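Local coordinates for protein Exo beta-1,2-glucooligosaccharide sophorohydrolase (non-reducing end) (Parabacteroides distasonis ATCC 8503, PDB 5Z06) that hydrolyses linear beta-1,2-glucan and beta-1,2-glucooligosaccharides of four or more units from the non-reducing end, releasing sophorose, at residues P193-A198 with N270-V275; Y220-S225 with Y257-V262. All blocks are in the same frame, centred on the assembly; numbering follows the deposited sequence.

Contact 1: residues P193-A198 with N270-V275; sequences PVLQEA and NDSQTV
L195 and V275 pack with their side chains crossed, L195 CD2 lying 3.6 Å from V275 CG2. The same V275 methyl meets A198 CB at 3.8 Å, so one branch of the valine touches both residues, whose CB atoms point toward it. L195 CD2 also reaches S272 OG at 3.3 Å, and S272 CB sits against P193 O. Q273 NE2 gives a nearly straight hydrogen bond (173°) of 3.0 Å to L195 O; this oxygen lies in the plane of the Q273 amide, and the C=O points almost straight at the nitrogen. P193-A198 and S272-V275 run in nearly the same direction without a backbone ladder: strand 194-200 edges a three-stranded sheet, and 270-275 leads into strand 275-278 at the edge of a four-stranded one. Their topology is consistent with a fibronectin type III-like beta-sandwich, whose first and last strands lie side by side here. Instead of a direct backbone bond, a water accepts from both L195 N (3.0 Å) and Q273 N (2.9 Å). Chi1 59° sets S272 OG between its backbone N and carbonyl carbon; there it donates to Q273 O and accepts from V259 N, two bonds that hold the hydroxyl beside L195 CD2.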
ATOM      1  N   PRO A 193      -4.196  21.012  15.761  1.00 45.48           N
ATOM      2  CA  PRO A 193      -3.907  19.735  16.366  1.00 45.29           C
ATOM      3  C   PRO A 193      -2.816  19.898  17.414  1.00 44.27           C
ATOM      4  O   PRO A 193      -1.995  20.820  17.320  1.00 43.12           O
ATOM      5  CB  PRO A 193      -3.408  18.899  15.186  1.00 47.27           C
ATOM      6  CG  PRO A 193      -2.849  19.886  14.235  1.00 46.42           C
ATOM      7  CD  PRO A 193      -3.723  21.087  14.367  1.00 46.72           C
ATOM      8  N   VAL A 194      -2.825  19.022  18.408  1.00 43.67           N
ATOM      9  CA  VAL A 194      -1.701  18.913  19.325  1.00 47.02           C
ATOM     10  C   VAL A 194      -0.564  18.240  18.558  1.00 44.72           C
ATOM     11  O   VAL A 194      -0.662  17.063  18.252  1.00 45.29           O
ATOM     12  CB  VAL A 194      -2.051  18.094  20.591  1.00 49.43           C
ATOM     13  CG1 VAL A 194      -0.826  17.923  21.493  1.00 51.13           C
ATOM     14  CG2 VAL A 194      -3.180  18.772  21.370  1.00 52.76           C
ATOM     15  N   LEU A 195       0.478  19.003  18.225  1.00 42.70           N
ATOM     16  CA  LEU A 195       1.711  18.471  17.635  1.00 38.80           C
ATOM     17  C   LEU A 195       2.608  17.905  18.727  1.00 40.75           C
ATOM     18  O   LEU A 195       3.084  18.634  19.608  1.00 39.26           O
ATOM     19  CB  LEU A 195       2.426  19.565  16.857  1.00 38.63           C
ATOM     20  CG  LEU A 195       3.553  19.212  15.889  1.00 36.74           C
ATOM     21  CD1 LEU A 195       3.107  18.168  14.883  1.00 36.27           C
ATOM     22  CD2 LEU A 195       3.986  20.482  15.172  1.00 35.28           C
ATOM     23  N   GLN A 196       2.819  16.592  18.667  1.00 45.85           N
ATOM     24  CA  GLN A 196       3.360  15.840  19.794  1.00 50.16           C
ATOM     25  C   GLN A 196       4.857  15.891  19.781  1.00 54.98           C
ATOM     26  O   GLN A 196       5.487  16.146  20.811  1.00 58.20           O
ATOM     27  CB  GLN A 196       2.926  14.380  19.755  1.00 52.70           C
ATOM     28  CG  GLN A 196       1.502  14.116  20.221  1.00 55.11           C
ATOM     29  CD  GLN A 196       1.139  12.636  20.117  1.00 59.40           C
ATOM     30  OE1 GLN A 196       0.638  12.041  21.071  1.00 62.23           O
ATOM     31  NE2 GLN A 196       1.396  12.034  18.957  1.00 56.73           N
ATOM     32  N   GLU A 197       5.438  15.602  18.626  1.00 56.40           N
ATOM     33  CA  GLU A 197       6.878  15.671  18.502  1.00 55.62           C
ATOM     34  C   GLU A 197       7.320  15.612  17.078  1.00 47.10           C
ATOM     35  O   GLU A 197       6.513  15.422  16.146  1.00 43.05           O
ATOM     36  CB  GLU A 197       7.572  14.545  19.297  1.00 66.31           C
ATOM     37  CG  GLU A 197       8.941  14.886  19.915  1.00 73.38           C
ATOM     38  CD  GLU A 197       9.169  16.366  20.265  1.00 77.63           C
ATOM     39  OE1 GLU A 197       8.552  16.879  21.229  1.00 82.77           O
ATOM     40  OE2 GLU A 197       9.981  17.023  19.568  1.00 77.36           O
ATOM     41  N   ALA A 198       8.605  15.905  16.952  1.00 40.21           N
ATOM     42  CA  ALA A 198       9.387  15.734  15.765  1.00 37.01           C
ATOM     43  C   ALA A 198      10.331  14.634  16.138  1.00 37.11           C
ATOM     44  O   ALA A 198      10.854  14.609  17.254  1.00 37.33           O
ATOM     45  CB  ALA A 198      10.173  16.994  15.465  1.00 34.73           C
ATOM     46  N   ASN A 270      -5.420  28.199  14.355  1.00 53.17           N
ATOM     47  CA  ASN A 270      -4.193  28.716  14.922  1.00 56.94           C
ATOM     48  C   ASN A 270      -3.081  27.669  14.761  1.00 55.36           C
ATOM     49  O   ASN A 270      -3.331  26.532  14.356  1.00 50.41           O
ATOM     50  CB  ASN A 270      -4.386  29.143  16.388  1.00 56.88           C
ATOM     51  CG  ASN A 270      -4.779  28.001  17.297  1.00 59.47           C
ATOM     52  OD1 ASN A 270      -5.476  27.075  16.886  1.00 66.16           O
ATOM     53  ND2 ASN A 270      -4.342  28.067  18.549  1.00 60.72           N
ATOM     54  N   ASP A 271      -1.860  28.090  15.062  1.00 56.05           N
ATOM     55  CA  ASP A 271      -0.696  27.221  15.033  1.00 53.90           C
ATOM     56  C   ASP A 271      -0.727  26.192  16.148  1.00 51.96           C
ATOM     57  O   ASP A 271      -1.176  26.481  17.258  1.00 53.43           O
ATOM     58  CB  ASP A 271       0.585  28.041  15.199  1.00 53.66           C
ATOM     59  CG  ASP A 271       0.908  28.863  13.994  1.00 54.41           C
ATOM     60  OD1 ASP A 271       0.214  28.736  12.968  1.00 57.93           O
ATOM     61  OD2 ASP A 271       1.876  29.643  14.065  1.00 60.17           O
ATOM     62  N   SER A 272      -0.217  24.999  15.850  1.00 45.84           N
ATOM     63  CA  SER A 272       0.148  24.039  16.886  1.00 45.58           C
ATOM     64  C   SER A 272       1.354  24.600  17.640  1.00 43.80           C
ATOM     65  O   SER A 272       1.947  25.589  17.207  1.00 39.57           O
ATOM     66  CB  SER A 272       0.524  22.689  16.250  1.00 42.57           C
ATOM     67  OG  SER A 272       1.616  22.839  15.355  1.00 38.52           O
ATOM     68  N   GLN A 273       1.764  23.954  18.728  1.00 44.00           N
ATOM     69  CA  GLN A 273       3.074  24.278  19.280  1.00 47.67           C
ATOM     70  C   GLN A 273       4.122  23.945  18.201  1.00 46.71           C
ATOM     71  O   GLN A 273       3.865  23.176  17.260  1.00 44.96           O
ATOM     72  CB  GLN A 273       3.367  23.568  20.621  1.00 51.51           C
ATOM     73  CG  GLN A 273       3.533  22.044  20.572  1.00 57.14           C
ATOM     74  CD  GLN A 273       4.436  21.470  21.671  1.00 62.49           C
ATOM     75  OE1 GLN A 273       4.971  22.201  22.517  1.00 66.12           O
ATOM     76  NE2 GLN A 273       4.615  20.140  21.652  1.00 59.56           N
ATOM     77  N   THR A 274       5.281  24.560  18.320  1.00 44.15           N
ATOM     78  CA  THR A 274       6.374  24.315  17.400  1.00 43.96           C
ATOM     79  C   THR A 274       7.211  23.175  17.954  1.00 40.34           C
ATOM     80  O   THR A 274       7.502  23.134  19.142  1.00 38.99           O
ATOM     81  CB  THR A 274       7.207  25.588  17.196  1.00 44.44           C
ATOM     82  OG1 THR A 274       6.399  26.542  16.495  1.00 47.62           O
ATOM     83  CG2 THR A 274       8.471  25.309  16.380  1.00 45.62           C
ATOM     84  N   VAL A 275       7.583  22.248  17.082  1.00 37.02           N
ATOM     85  CA  VAL A 275       8.507  21.172  17.441  1.00 36.08           C
ATOM     86  C   VAL A 275       9.679  21.270  16.505  1.00 33.56           C
ATOM     87  O   VAL A 275       9.546  21.804  15.408  1.00 35.00           O
ATOM     88  CB  VAL A 275       7.863  19.772  17.350  1.00 38.06           C
ATOM     89  CG1 VAL A 275       6.725  19.674  18.349  1.00 40.83           C
ATOM     90  CG2 VAL A 275       7.355  19.444  15.938  1.00 37.90           C
TER
HETATM   91  O   HOH W   1       0.446  21.610  19.733  1.00 35.12           O

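Contact 2: residues Y220-S225 with Y257-V262; sequences YRIYRS and YKVTAV
Y223 CG stands anti to its carbonyl carbon (chi1 -68°), and T260 OG1 lies between its own backbone N and carbonyl carbon (chi1 64°); the two side chains cross, and the hydroxyl meets the edge of the ring, in its plane, 3.6 Å from Y223 CE1. T260 OG1 also touches R221 CB at 3.4 Å. V262 CG2 covers one face of the R221 guanidinium, displaced toward its rim. Across the other surface of the sheet, R224 and Y257 run alongside each other, R224 CG 3.6 Å from Y257 CE1, with guanidinium and ring planes 68° apart. I222 CG1 and V259 CG2 make a neighbouring apolar pair at 4.0 Å. Between these two layers of side chains runs an antiparallel ladder: R221 with T260 and Y223 with K258 are hydrogen-bonded pairs, the shortest link being Y223 N to K258 O at 2.7 Å. E268 makes a salt bridge to R221 and hydrogen bonds to Y223 OH and T260 OG1; D246 salt-bridges R224 and hydrogen-bonds Y257 OH. These are the two central strands of a four-stranded antiparallel sheet: strand 232-237 flanks 219-225, strand 275-278 flanks 254-262, and strand 204-210 packs I207 against I222, Y257 and V259.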
ATOM      1  N   TYR A 220      -4.621  19.004   7.082  1.00 38.31           N
ATOM      2  CA  TYR A 220      -3.672  19.691   7.928  1.00 40.58           C
ATOM      3  C   TYR A 220      -2.651  20.332   7.011  1.00 41.24           C
ATOM      4  O   TYR A 220      -2.247  19.720   6.028  1.00 44.56           O
ATOM      5  CB  TYR A 220      -3.005  18.706   8.868  1.00 41.14           C
ATOM      6  CG  TYR A 220      -3.975  18.110   9.845  1.00 42.58           C
ATOM      7  CD1 TYR A 220      -4.345  18.812  10.993  1.00 42.20           C
ATOM      8  CD2 TYR A 220      -4.535  16.855   9.618  1.00 44.58           C
ATOM      9  CE1 TYR A 220      -5.242  18.272  11.900  1.00 45.82           C
ATOM     10  CE2 TYR A 220      -5.434  16.300  10.514  1.00 45.29           C
ATOM     11  CZ  TYR A 220      -5.784  17.004  11.657  1.00 46.49           C
ATOM     12  OH  TYR A 220      -6.681  16.438  12.536  1.00 45.15           O
ATOM     13  N   ARG A 221      -2.273  21.567   7.300  1.00 40.65           N
ATOM     14  CA  ARG A 221      -1.198  22.214   6.593  1.00 41.39           C
ATOM     15  C   ARG A 221      -0.012  22.145   7.499  1.00 39.44           C
ATOM     16  O   ARG A 221      -0.120  22.526   8.678  1.00 38.62           O
ATOM     17  CB  ARG A 221      -1.516  23.680   6.309  1.00 46.85           C
ATOM     18  CG  ARG A 221      -1.766  23.990   4.849  1.00 51.78           C
ATOM     19  CD  ARG A 221      -2.058  25.468   4.629  1.00 53.33           C
ATOM     20  NE  ARG A 221      -2.988  25.639   3.512  1.00 56.67           N
ATOM     21  CZ  ARG A 221      -3.914  26.596   3.408  1.00 59.49           C
ATOM     22  NH1 ARG A 221      -4.072  27.523   4.360  1.00 59.13           N
ATOM     23  NH2 ARG A 221      -4.705  26.622   2.330  1.00 58.30           N
ATOM     24  N   ILE A 222       1.126  21.720   6.945  1.00 35.65           N
ATOM     25  CA  ILE A 222       2.358  21.630   7.718  1.00 36.47           C
ATOM     26  C   ILE A 222       3.276  22.769   7.291  1.00 36.17           C
ATOM     27  O   ILE A 222       3.486  22.984   6.094  1.00 35.51           O
ATOM     28  CB  ILE A 222       3.077  20.268   7.551  1.00 34.83           C
ATOM     29  CG1 ILE A 222       2.179  19.121   8.041  1.00 33.34           C
ATOM     30  CG2 ILE A 222       4.407  20.255   8.316  1.00 36.34           C
ATOM     31  CD1 ILE A 222       1.269  18.556   6.979  1.00 34.41           C
ATOM     32  N   TYR A 223       3.811  23.464   8.296  1.00 34.66           N
ATOM     33  CA  TYR A 223       4.755  24.580   8.110  1.00 39.06           C
ATOM     34  C   TYR A 223       6.112  24.210   8.650  1.00 36.34           C
ATOM     35  O   TYR A 223       6.225  23.585   9.689  1.00 39.92           O
ATOM     36  CB  TYR A 223       4.277  25.843   8.833  1.00 40.34           C
ATOM     37  CG  TYR A 223       3.044  26.433   8.209  1.00 42.56           C
ATOM     38  CD1 TYR A 223       1.786  25.970   8.575  1.00 44.37           C
ATOM     39  CD2 TYR A 223       3.132  27.424   7.225  1.00 43.61           C
ATOM     40  CE1 TYR A 223       0.645  26.479   7.997  1.00 44.70           C
ATOM     41  CE2 TYR A 223       1.991  27.948   6.640  1.00 44.00           C
ATOM     42  CZ  TYR A 223       0.748  27.471   7.036  1.00 46.02           C
ATOM     43  OH  TYR A 223      -0.394  27.962   6.466  1.00 45.74           O
ATOM     44  N   ARG A 224       7.140  24.609   7.929  1.00 36.34           N
ATOM     45  CA  ARG A 224       8.499  24.307   8.301  1.00 37.35           C
ATOM     46  C   ARG A 224       9.342  25.571   8.372  1.00 36.27           C
ATOM     47  O   ARG A 224       9.185  26.482   7.570  1.00 34.53           O
ATOM     48  CB  ARG A 224       9.117  23.355   7.297  1.00 36.08           C
ATOM     49  CG  ARG A 224      10.495  22.868   7.723  1.00 36.65           C
ATOM     50  CD  ARG A 224      11.041  21.932   6.685  1.00 35.96           C
ATOM     51  NE  ARG A 224      11.241  22.586   5.403  1.00 34.80           N
ATOM     52  CZ  ARG A 224      11.440  21.952   4.244  1.00 36.51           C
ATOM     53  NH1 ARG A 224      11.451  20.626   4.167  1.00 37.60           N
ATOM     54  NH2 ARG A 224      11.632  22.649   3.140  1.00 37.39           N
ATOM     55  N   SER A 225      10.243  25.599   9.335  1.00 39.40           N
ATOM     56  CA  SER A 225      11.239  26.646   9.420  1.00 41.94           C
ATOM     57  C   SER A 225      12.597  25.998   9.590  1.00 42.07           C
ATOM     58  O   SER A 225      12.733  25.007  10.307  1.00 40.41           O
ATOM     59  CB  SER A 225      10.935  27.567  10.587  1.00 41.40           C
ATOM     60  OG  SER A 225      11.867  28.624  10.606  1.00 45.71           O
ATOM     61  N   TYR A 257       8.787  22.679  13.032  1.00 35.31           N
ATOM     62  CA  TYR A 257       7.517  22.368  12.402  1.00 34.20           C
ATOM     63  C   TYR A 257       6.326  22.857  13.213  1.00 35.33           C
ATOM     64  O   TYR A 257       6.322  22.839  14.442  1.00 36.18           O
ATOM     65  CB  TYR A 257       7.386  20.869  12.163  1.00 31.48           C
ATOM     66  CG  TYR A 257       8.416  20.336  11.223  1.00 29.28           C
ATOM     67  CD1 TYR A 257       8.189  20.308   9.858  1.00 29.49           C
ATOM     68  CD2 TYR A 257       9.623  19.844  11.702  1.00 28.98           C
ATOM     69  CE1 TYR A 257       9.154  19.809   8.981  1.00 29.16           C
ATOM     70  CE2 TYR A 257      10.597  19.359  10.840  1.00 27.25           C
ATOM     71  CZ  TYR A 257      10.352  19.333   9.487  1.00 26.92           C
ATOM     72  OH  TYR A 257      11.289  18.827   8.643  1.00 26.15           O
ATOM     73  N   LYS A 258       5.300  23.234  12.471  1.00 37.06           N
ATOM     74  CA  LYS A 258       4.121  23.855  12.990  1.00 39.31           C
ATOM     75  C   LYS A 258       3.021  23.334  12.096  1.00 37.02           C
ATOM     76  O   LYS A 258       3.173  23.306  10.867  1.00 33.48           O
ATOM     77  CB  LYS A 258       4.263  25.355  12.803  1.00 43.20           C
ATOM     78  CG  LYS A 258       3.733  26.228  13.908  1.00 47.85           C
ATOM     79  CD  LYS A 258       4.314  27.639  13.783  1.00 50.98           C
ATOM     80  CE  LYS A 258       4.100  28.209  12.380  1.00 54.97           C
ATOM     81  NZ  LYS A 258       4.271  29.681  12.324  1.00 59.63           N
ATOM     82  N   VAL A 259       1.912  22.933  12.693  1.00 36.33           N
ATOM     83  CA  VAL A 259       0.822  22.380  11.915  1.00 36.66           C
ATOM     84  C   VAL A 259      -0.460  23.140  12.217  1.00 37.02           C
ATOM     85  O   VAL A 259      -0.764  23.433  13.374  1.00 37.87           O
ATOM     86  CB  VAL A 259       0.669  20.889  12.229  1.00 36.59           C
ATOM     87  CG1 VAL A 259      -0.516  20.286  11.478  1.00 38.79           C
ATOM     88  CG2 VAL A 259       1.961  20.164  11.882  1.00 34.00           C
ATOM     89  N   THR A 260      -1.216  23.437  11.168  1.00 37.32           N
ATOM     90  CA  THR A 260      -2.552  24.019  11.316  1.00 37.95           C
ATOM     91  C   THR A 260      -3.575  23.058  10.722  1.00 37.41           C
ATOM     92  O   THR A 260      -3.215  22.195   9.934  1.00 33.28           O
ATOM     93  CB  THR A 260      -2.660  25.378  10.583  1.00 37.29           C
ATOM     94  OG1 THR A 260      -2.485  25.186   9.182  1.00 38.19           O
ATOM     95  CG2 THR A 260      -1.608  26.370  11.074  1.00 38.33           C
ATOM     96  N   ALA A 261      -4.839  23.216  11.129  1.00 40.61           N
ATOM     97  CA  ALA A 261      -5.985  22.544  10.501  1.00 39.86           C
ATOM     98  C   ALA A 261      -6.705  23.513   9.577  1.00 40.91           C
ATOM     99  O   ALA A 261      -6.939  24.664   9.930  1.00 42.81           O
ATOM    100  CB  ALA A 261      -6.944  22.020  11.552  1.00 39.98           C
ATOM    101  N   VAL A 262      -7.060  23.035   8.392  1.00 41.89           N
ATOM    102  CA  VAL A 262      -7.706  23.840   7.368  1.00 40.48           C
ATOM    103  C   VAL A 262      -9.059  23.201   7.093  1.00 42.01           C
ATOM    104  O   VAL A 262      -9.131  21.997   6.874  1.00 39.95           O
ATOM    105  CB  VAL A 262      -6.862  23.875   6.088  1.00 40.53           C
ATOM    106  CG1 VAL A 262      -7.522  24.702   4.991  1.00 39.64           C
ATOM    107  CG2 VAL A 262      -5.477  24.420   6.398  1.00 41.06           C
TER

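In the fold
From the N terminus, the chain enters contact 1 at 193-198, on the edge of a three-stranded antiparallel sheet, and passes through strand 204-210 before reaching 220-225. Contact 2 closes the inner loop when 257-262 returns beside 220-225, after strand 232-237 has joined this second sheet and strand 243-247 the first. Only then does 270-275 come back to 193-198, so contact 2 is nested within the larger loop closed by contact 1. Their centres lie about 8 Å apart. Contact 2 builds the middle of the four-stranded sheet, whereas contact 1 brings its last edge against the first sheet. V275 O beside Y257 N, at 2.6 Å and probably hydrogen-bonded, joins the two contacts directly.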